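Local coordinates for coat protein (Tobacco streak virus, PDB 4Y6X) that self-assembles into the icosahedral capsid of the virus and binds the 3' end of the viral RNA, with a role in starting its translation, at the interface of chains A and B. Coordinates in Å, arbitrary orientation; residue numbers count along the deposited sequence, not the author numbering. Chains: chain A/B, Coat protein.

Each chain is the jelly-roll part of a longer coat protein whose N-terminal portion is not included. In this domain-swapped dimer the C-terminal arm of chain B reaches across to the barrel of chain A, and both contacts lie along it, their C-alpha centres about 6 Å apart. They share A:Leu68 of strand 63-73 and B:Leu162 of the 3-10 helix 159-162, and both draw on strand 107-114. Contact 1 seats an aromatic plug and fastens the backbone around it; contact 2 covers the neighbouring leucine with the first modelled residues of chain A. Two-fold symmetry repeats both, so each subunit gives and receives an arm.

Contact 1: the interface of chains A and B. Residues chain A 68-70, 106-108, 143; chain B 160-163.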
loop_
_atom_site.group_PDB
_atom_site.type_symbol
_atom_site.label_atom_id
_atom_site.label_comp_id
_atom_site.label_asym_id
_atom_site.label_seq_id
_atom_site.Cartn_x
_atom_site.Cartn_y
_atom_site.Cartn_z
ATOM N N LEU A 68 15.133 0.364 6.776
ATOM C CA LEU A 68 16.104 0.024 5.754
ATOM C C LEU A 68 15.759 0.697 4.477
ATOM O O LEU A 68 14.582 0.632 4.023
ATOM C CB LEU A 68 16.098 -1.451 5.448
ATOM C CG LEU A 68 16.918 -2.406 6.336
ATOM C CD1 LEU A 68 16.939 -2.081 7.787
ATOM C CD2 LEU A 68 16.525 -3.860 6.097
ATOM N N ILE A 69 16.736 1.393 3.892
ATOM C CA ILE A 69 16.546 1.927 2.591
ATOM C C ILE A 69 17.670 1.531 1.658
ATOM O O ILE A 69 18.835 1.314 2.080
ATOM C CB ILE A 69 16.302 3.404 2.602
ATOM C CG1 ILE A 69 17.512 4.144 3.015
ATOM C CG2 ILE A 69 15.178 3.853 3.554
ATOM C CD1 ILE A 69 17.645 5.320 2.108
ATOM N N GLY A 70 17.331 1.407 0.391
ATOM C CA GLY A 70 18.331 1.112 -0.634
ATOM C C GLY A 70 18.018 1.932 -1.832
ATOM O O GLY A 70 16.851 2.178 -2.114
ATOM N N TYR A 106 24.600 0.846 -6.143
ATOM C CA TYR A 106 23.624 0.563 -5.074
ATOM C C TYR A 106 24.224 0.974 -3.732
ATOM O O TYR A 106 25.337 0.607 -3.389
ATOM C CB TYR A 106 23.243 -0.911 -5.069
ATOM C CG TYR A 106 22.221 -1.237 -4.004
ATOM C CD1 TYR A 106 20.842 -1.007 -4.218
ATOM C CD2 TYR A 106 22.607 -1.774 -2.766
ATOM C CE1 TYR A 106 19.884 -1.274 -3.252
ATOM C CE2 TYR A 106 21.656 -2.089 -1.799
ATOM C CZ TYR A 106 20.289 -1.866 -2.049
ATOM O OH TYR A 106 19.342 -2.187 -1.116
ATOM N N ARG A 107 23.460 1.678 -2.946
ATOM C CA ARG A 107 23.819 2.049 -1.596
ATOM C C ARG A 107 22.688 1.699 -0.667
ATOM O O ARG A 107 21.507 1.885 -0.992
ATOM C CB ARG A 107 24.036 3.538 -1.614
ATOM C CG ARG A 107 24.414 4.181 -0.338
ATOM C CD ARG A 107 25.705 3.537 0.058
ATOM N NE ARG A 107 26.637 4.476 0.629
ATOM C CZ ARG A 107 27.479 4.192 1.612
ATOM N NH1 ARG A 107 27.581 2.958 2.120
ATOM N NH2 ARG A 107 28.240 5.166 2.091
ATOM N N SER A 108 22.994 1.217 0.514
ATOM C CA SER A 108 21.917 0.993 1.451
ATOM C C SER A 108 22.256 1.511 2.824
ATOM O O SER A 108 23.370 1.908 3.068
ATOM C CB SER A 108 21.596 -0.483 1.496
ATOM O OG SER A 108 22.702 -1.214 1.941
ATOM N N ALA A 143 14.565 1.339 -3.740
ATOM C CA ALA A 143 13.945 0.024 -3.518
ATOM C C ALA A 143 12.766 0.182 -2.610
ATOM O O ALA A 143 12.542 1.286 -2.042
ATOM C CB ALA A 143 14.947 -0.882 -2.888
ATOM N N ASP B 160 20.220 -9.546 -0.616
ATOM C CA ASP B 160 21.130 -8.524 -1.092
ATOM C C ASP B 160 20.661 -7.092 -0.764
ATOM O O ASP B 160 21.190 -6.123 -1.318
ATOM C CB ASP B 160 21.402 -8.699 -2.604
ATOM C CG ASP B 160 20.132 -8.869 -3.432
ATOM O OD1 ASP B 160 19.034 -9.091 -2.855
ATOM O OD2 ASP B 160 20.243 -8.797 -4.681
ATOM N N PHE B 161 19.734 -6.923 0.180
ATOM C CA PHE B 161 19.295 -5.574 0.479
ATOM C C PHE B 161 20.374 -4.664 1.083
ATOM O O PHE B 161 20.423 -3.448 0.760
ATOM C CB PHE B 161 18.071 -5.556 1.333
ATOM C CG PHE B 161 17.320 -4.260 1.279
ATOM C CD1 PHE B 161 17.665 -3.218 2.082
ATOM C CD2 PHE B 161 16.336 -4.068 0.344
ATOM C CE1 PHE B 161 16.980 -2.006 1.995
ATOM C CE2 PHE B 161 15.644 -2.914 0.272
ATOM C CZ PHE B 161 15.949 -1.878 1.112
ATOM N N LEU B 162 21.225 -5.205 1.948
ATOM C CA LEU B 162 22.185 -4.373 2.655
ATOM C C LEU B 162 23.602 -4.454 2.089
ATOM O O LEU B 162 24.544 -4.173 2.793
ATOM C CB LEU B 162 22.172 -4.647 4.177
ATOM C CG LEU B 162 20.919 -4.228 4.912
ATOM C CD1 LEU B 162 20.941 -4.743 6.350
ATOM C CD2 LEU B 162 20.705 -2.707 4.884
ATOM N N VAL B 163 23.731 -4.788 0.815
ATOM C CA VAL B 163 24.961 -4.540 0.046
ATOM C C VAL B 163 25.304 -3.049 0.150
ATOM O O VAL B 163 24.416 -2.191 0.092
ATOM C CB VAL B 163 24.766 -4.920 -1.433
ATOM C CG1 VAL B 163 25.851 -4.296 -2.321
ATOM C CG2 VAL B 163 24.730 -6.453 -1.592
#
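B:Phe161 inserts its ring against A:Leu68, A:Ile69 and A:Ala143, the plug by which the swapped C-terminal arm docks on the neighbouring jelly-roll barrel of this ilarvirus coat protein. With CG anti to the backbone N (chi1 -160°), the ring points from the 3-10 helix 159-162 towards strand 63-73. A:Leu68 CB comes from outside the ring plane, beyond the rim, 3.6 Å from B:Phe161 CE1. The backbone N of A:Ile69 faces the ring edge in plane, and B:Phe161 CZ comes 3.6 Å from the N of A:Gly70, where the absence of a side chain plausibly leaves room for the ring and the tyrosine hydroxyl. At the other meta carbon, B:Phe161 CE2 touches the methyl CB of A:Ala143 at 3.8 Å. Beside the ring, A:Leu68 and B:Leu162 cross at about a right angle, CG of the former 4.1 Å from CD2 of the latter.

A:Tyr106 OH sits 3.6 Å above the centre of the B:Phe161 face opposite A:Leu68; a flat, apolar ring can take both neighbours. A:Tyr106 OH donates a short hydrogen bond of 2.5 Å to B:Phe161 O, on a lone pair, so the one hydroxyl both caps the ring and clasps the backbone. That carbonyl oxygen lies in plane at the tyrosine ring edge. B:Val163 crosses A:Tyr106 obliquely, its CB near CD2 but off the ring plane. Further out, A:Ser108 OG donates to B:Val163 O at 2.7 Å, from 47° above the carbonyl plane.

Contact 2: the interface of chains A and B. Residues chain A 18-19, 66, 68, 109-110; chain B 157-159, 162, 165.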
loop_
_atom_site.group_PDB
_atom_site.type_symbol
_atom_site.label_atom_id
_atom_site.label_comp_id
_atom_site.label_asym_id
_atom_site.label_seq_id
_atom_site.Cartn_x
_atom_site.Cartn_y
_atom_site.Cartn_z
ATOM N N SER A 18 21.909 -9.884 10.252
ATOM C CA SER A 18 21.544 -8.454 10.408
ATOM C C SER A 18 20.241 -8.112 9.693
ATOM O O SER A 18 19.774 -6.995 9.858
ATOM C CB SER A 18 22.727 -7.481 10.077
ATOM O OG SER A 18 23.138 -7.450 8.715
ATOM N N LEU A 19 19.632 -9.070 8.959
ATOM C CA LEU A 19 18.190 -9.024 8.620
ATOM C C LEU A 19 17.290 -9.861 9.514
ATOM O O LEU A 19 16.057 -9.840 9.353
ATOM C CB LEU A 19 17.925 -9.441 7.181
ATOM C CG LEU A 19 18.646 -8.652 6.096
ATOM C CD1 LEU A 19 18.321 -9.281 4.754
ATOM C CD2 LEU A 19 18.258 -7.190 6.117
ATOM N N ARG A 66 13.621 -0.301 13.088
ATOM C CA ARG A 66 14.639 -0.125 12.025
ATOM C C ARG A 66 13.946 0.336 10.782
ATOM O O ARG A 66 12.841 -0.128 10.471
ATOM C CB ARG A 66 15.308 -1.460 11.699
ATOM C CG ARG A 66 16.013 -2.085 12.862
ATOM C CD ARG A 66 16.648 -3.436 12.559
ATOM N NE ARG A 66 17.747 -3.349 11.619
ATOM C CZ ARG A 66 18.415 -4.423 11.170
ATOM N NH1 ARG A 66 18.062 -5.656 11.560
ATOM N NH2 ARG A 66 19.398 -4.288 10.287
ATOM N N LEU A 68 15.133 0.364 6.776
ATOM C CA LEU A 68 16.104 0.024 5.754
ATOM C C LEU A 68 15.759 0.697 4.477
ATOM O O LEU A 68 14.582 0.632 4.023
ATOM C CB LEU A 68 16.098 -1.451 5.448
ATOM C CG LEU A 68 16.918 -2.406 6.336
ATOM C CD1 LEU A 68 16.939 -2.081 7.787
ATOM C CD2 LEU A 68 16.525 -3.860 6.097
ATOM N N ARG A 109 21.256 1.594 3.689
ATOM C CA ARG A 109 21.442 2.097 5.043
ATOM C C ARG A 109 20.376 1.558 5.952
ATOM O O ARG A 109 19.203 1.470 5.538
ATOM C CB ARG A 109 21.363 3.634 5.047
ATOM C CG ARG A 109 21.568 4.360 6.370
ATOM C CD ARG A 109 22.958 4.692 6.744
ATOM N NE ARG A 109 23.022 5.934 7.512
ATOM C CZ ARG A 109 22.799 6.058 8.832
ATOM N NH1 ARG A 109 22.487 5.016 9.598
ATOM N NH2 ARG A 109 22.906 7.261 9.403
ATOM N N ASP A 110 20.791 1.160 7.150
ATOM C CA ASP A 110 19.885 0.771 8.246
ATOM C C ASP A 110 19.814 1.869 9.261
ATOM O O ASP A 110 20.829 2.252 9.805
ATOM C CB ASP A 110 20.490 -0.453 8.921
ATOM N N PRO B 157 13.430 -8.894 4.174
ATOM C CA PRO B 157 14.024 -8.206 3.010
ATOM C C PRO B 157 14.896 -9.149 2.169
ATOM O O PRO B 157 15.404 -10.129 2.686
ATOM C CB PRO B 157 14.885 -7.076 3.633
ATOM C CG PRO B 157 14.462 -7.004 5.089
ATOM C CD PRO B 157 13.990 -8.398 5.435
ATOM N N PRO B 158 15.087 -8.853 0.884
ATOM C CA PRO B 158 15.951 -9.747 0.096
ATOM C C PRO B 158 17.338 -9.779 0.693
ATOM O O PRO B 158 17.794 -8.811 1.337
ATOM C CB PRO B 158 15.998 -9.101 -1.294
ATOM C CG PRO B 158 15.048 -7.947 -1.301
ATOM C CD PRO B 158 14.450 -7.776 0.084
ATOM N N GLU B 159 18.009 -10.889 0.506
ATOM C CA GLU B 159 19.338 -11.127 1.044
ATOM C C GLU B 159 20.349 -10.044 0.599
ATOM O O GLU B 159 21.226 -9.660 1.356
ATOM C CB GLU B 159 19.828 -12.511 0.594
ATOM N N LEU B 162 21.225 -5.205 1.948
ATOM C CA LEU B 162 22.185 -4.373 2.655
ATOM C C LEU B 162 23.602 -4.454 2.089
ATOM O O LEU B 162 24.544 -4.173 2.793
ATOM C CB LEU B 162 22.172 -4.647 4.177
ATOM C CG LEU B 162 20.919 -4.228 4.912
ATOM C CD1 LEU B 162 20.941 -4.743 6.350
ATOM C CD2 LEU B 162 20.705 -2.707 4.884
ATOM N N GLN B 165 26.317 -1.033 2.654
ATOM C CA GLN B 165 25.659 -0.341 3.783
ATOM C C GLN B 165 26.678 0.355 4.670
ATOM O O GLN B 165 27.728 0.712 4.189
ATOM C CB GLN B 165 24.808 -1.272 4.650
ATOM C CG GLN B 165 25.619 -1.953 5.734
ATOM C CD GLN B 165 24.790 -2.858 6.636
ATOM O OE1 GLN B 165 24.861 -4.088 6.527
ATOM N NE2 GLN B 165 23.982 -2.257 7.501
HETATM O O HOH W 1 23.731 0.825 7.410
HETATM O O HOH W 2 25.095 -5.709 9.111
#
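A:Leu19 and B:Leu162 both carry CG anti to the carbonyl carbon, which places it beside the backbone N (chi1 -57° and -68°), and their branches slide past each other in opposite directions where the swapped arm of one ilarvirus coat protein lies on the jelly-roll barrel of the other. The methyl CD2 of A:Leu19 meets CD1 of B:Leu162 at 3.6 Å. A:Leu19 CD2 also rests against ring carbon CG of B:Pro157, 3.9 Å away, and the other methyl, CD1, packs near the carbonyl oxygens of B:Pro157 and B:Pro158. The forked end of leucine can thus fill two neighbouring places at once. A:Leu68 reaches the proline from the barrel side, crossing it at about a right angle with A:Leu68 CD2 3.9 Å from B:Pro157 CG. The rigid pyrrolidine ring of B:Pro157 thereby offers both leucines a firm apolar surface, and the two successive prolines restrict the backbone leading into the 3-10 helix 159-162.

Behind this apolar layer, A:Arg66 steadies the N-terminal stretch of chain A. Its guanidinium grips A:Ser18 end-on, A:Arg66 NH1 and NH2 both donating to A:Ser18 O at 2.8 Å. The oxygen lies near the guanidinium plane, and the NH2 bond runs nearly along the C=O axis. This double hold on one acceptor positions the residue preceding A:Leu19, a task suited to arginine's long reach and paired donors.

At the polar rim the links across this patch run through water, with no direct bond between N or O atoms of the two chains. The extended side chain of B:Gln165 uses both ends of its amide. B:Gln165 OE1 is 3.1 Å from water 2, and water 2 bonds A:Ser18 OG, the hydroxyl, at 2.6 Å. On the opposite branch, B:Gln165 NE2 lies 3.1 Å from water 1, in turn joined to the backbone N of A:Asp110. Glutamine suits this place because one flat group carries an acceptor and a donor.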